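Local coordinates for protein N-acetyltransferase (Staphylococcus aureus subsp. aureus, PDB 4M85) that probably transfers an acetyl group from acetyl-coenzyme A to an amine acceptor, as other acetyltransferases of the GNAT fold do, at residues C72-G78 and E113-I119. Numbering follows the deposited sequence.
Sequences CIISYSG and EYYIETI
Ile74 and Glu117 meet at a classic beta bulge between two antiparallel strands. Ile74 O accepts a hydrogen bond from Glu117 N at 2.8 Å and a weak one from Thr118 N at 3.5 Å. At the bulge Glu117 points its CB toward strand 72-77. Its OE1 comes to the edge of the Tyr76 ring, in the ring plane, and takes a very short 2.5 Å hydrogen bond from Tyr76 OH. Ring and carboxylate planes stand 67° apart. Tyr76 CG sits between its backbone N and carbonyl carbon (chi1 44°), which swings the ring across toward strand 114-119, beside Tyr115. Arg54 also hydrogen-bonds Tyr76 OH. The bulge is consistent with the one known in this strand of the GNAT fold, which lies by the acetyl-coenzyme A site.

Packing is tight at the isoleucines. Ile73 CD1 touches Ile119 CG1 at 3.6 Å and Ile116 CG2 at 3.8 Å. The side of Tyr114 and Ser77 is partly exposed. There the Tyr114 ring lies flat over the backbone, with Tyr76 C 3.7 Å above its centre. A water joins Tyr114 OH to Ser75 O.

These are central strands of the mixed sheet, flanked by strands 60-65 and 147-152. Helix 130-140 covers the face bearing Ile73, Ser75, Ile116 and Ile119.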
# COMPACT_ATOMS: atom_id res chain seq x y z
N CYS A 72 1.94 1.68 8.12
CA CYS A 72 1.56 0.36 7.61
C CYS A 72 2.29 -0.02 6.35
O CYS A 72 2.85 0.83 5.67
CB CYS A 72 0.07 0.25 7.37
SG CYS A 72 -0.51 1.15 5.93
N ILE A 73 2.29 -1.34 6.10
CA ILE A 73 2.89 -1.91 4.91
C ILE A 73 1.89 -2.89 4.26
O ILE A 73 1.30 -3.69 4.96
CB ILE A 73 4.25 -2.58 5.19
CG1 ILE A 73 4.89 -3.02 3.88
CG2 ILE A 73 4.12 -3.77 6.15
CD1 ILE A 73 6.40 -3.17 3.94
N ILE A 74 1.71 -2.80 2.94
CA ILE A 74 0.61 -3.53 2.24
C ILE A 74 1.25 -4.37 1.15
O ILE A 74 1.95 -3.85 0.32
CB ILE A 74 -0.40 -2.56 1.58
CG1 ILE A 74 -0.86 -1.50 2.59
CG2 ILE A 74 -1.61 -3.31 1.01
CD1 ILE A 74 -1.86 -0.48 2.07
N SER A 75 0.99 -5.68 1.18
CA SER A 75 1.59 -6.63 0.26
C SER A 75 0.67 -7.83 0.01
O SER A 75 -0.11 -8.18 0.86
CB SER A 75 2.91 -7.11 0.80
OG SER A 75 2.74 -7.88 1.98
N TYR A 76 0.82 -8.44 -1.16
CA TYR A 76 -0.03 -9.57 -1.62
C TYR A 76 0.59 -10.17 -2.89
O TYR A 76 1.45 -9.53 -3.52
CB TYR A 76 -1.46 -9.08 -1.89
CG TYR A 76 -1.50 -7.78 -2.64
CD1 TYR A 76 -1.74 -6.58 -1.98
CD2 TYR A 76 -1.25 -7.72 -4.00
CE1 TYR A 76 -1.72 -5.37 -2.65
CE2 TYR A 76 -1.24 -6.52 -4.67
CZ TYR A 76 -1.47 -5.35 -3.99
OH TYR A 76 -1.46 -4.16 -4.69
N SER A 77 0.15 -11.37 -3.30
CA SER A 77 0.78 -12.01 -4.46
C SER A 77 0.53 -11.24 -5.72
O SER A 77 -0.58 -10.78 -5.98
CB SER A 77 0.30 -13.48 -4.67
OG SER A 77 -1.10 -13.53 -4.66
N GLY A 78 1.58 -11.10 -6.53
CA GLY A 78 1.45 -10.49 -7.84
C GLY A 78 0.51 -11.25 -8.77
O GLY A 78 -0.17 -10.66 -9.61
N GLU A 113 5.97 -12.68 -8.17
CA GLU A 113 6.36 -11.78 -7.07
C GLU A 113 5.32 -11.69 -5.96
O GLU A 113 4.13 -11.74 -6.21
CB GLU A 113 6.59 -10.34 -7.59
CG GLU A 113 7.69 -10.20 -8.63
CD GLU A 113 7.74 -8.85 -9.32
OE1 GLU A 113 6.81 -8.01 -9.19
OE2 GLU A 113 8.74 -8.65 -10.03
N TYR A 114 5.81 -11.54 -4.73
CA TYR A 114 4.98 -11.05 -3.64
C TYR A 114 5.20 -9.53 -3.55
O TYR A 114 6.24 -9.06 -3.06
CB TYR A 114 5.31 -11.79 -2.35
CG TYR A 114 4.10 -11.98 -1.50
CD1 TYR A 114 3.33 -13.14 -1.58
CD2 TYR A 114 3.68 -10.97 -0.62
CE1 TYR A 114 2.19 -13.30 -0.80
CE2 TYR A 114 2.55 -11.11 0.18
CZ TYR A 114 1.81 -12.27 0.09
OH TYR A 114 0.69 -12.36 0.89
N TYR A 115 4.22 -8.80 -4.09
CA TYR A 115 4.32 -7.35 -4.33
C TYR A 115 4.01 -6.55 -3.09
O TYR A 115 2.96 -6.72 -2.47
CB TYR A 115 3.35 -6.91 -5.45
CG TYR A 115 3.35 -5.44 -5.79
CD1 TYR A 115 4.54 -4.78 -6.13
CD2 TYR A 115 2.16 -4.70 -5.82
CE1 TYR A 115 4.54 -3.44 -6.47
CE2 TYR A 115 2.16 -3.37 -6.16
CZ TYR A 115 3.36 -2.75 -6.47
OH TYR A 115 3.37 -1.44 -6.80
N ILE A 116 4.92 -5.65 -2.76
CA ILE A 116 4.72 -4.71 -1.68
C ILE A 116 4.26 -3.42 -2.36
O ILE A 116 5.05 -2.70 -2.95
CB ILE A 116 6.03 -4.46 -0.92
CG1 ILE A 116 6.57 -5.77 -0.34
CG2 ILE A 116 5.77 -3.49 0.21
CD1 ILE A 116 7.99 -5.70 0.15
N GLU A 117 2.97 -3.14 -2.23
CA GLU A 117 2.36 -2.02 -2.92
C GLU A 117 2.64 -0.68 -2.22
O GLU A 117 2.86 0.32 -2.88
CB GLU A 117 0.84 -2.25 -3.00
CG GLU A 117 0.07 -1.16 -3.73
CD GLU A 117 -1.43 -1.15 -3.40
OE1 GLU A 117 -2.05 -2.22 -3.29
OE2 GLU A 117 -1.99 -0.05 -3.27
N THR A 118 2.59 -0.68 -0.89
CA THR A 118 2.54 0.55 -0.10
C THR A 118 3.35 0.41 1.20
O THR A 118 3.22 -0.59 1.90
CB THR A 118 1.07 0.89 0.31
OG1 THR A 118 0.24 1.05 -0.85
CG2 THR A 118 1.03 2.16 1.07
N ILE A 119 4.19 1.41 1.48
CA ILE A 119 4.82 1.57 2.80
C ILE A 119 4.60 3.00 3.21
O ILE A 119 5.14 3.88 2.57
CB ILE A 119 6.34 1.33 2.80
CG1 ILE A 119 6.67 -0.04 2.26
CG2 ILE A 119 6.86 1.46 4.22
CD1 ILE A 119 8.15 -0.29 2.05
O HOH W 1 0.26 -10.12 2.63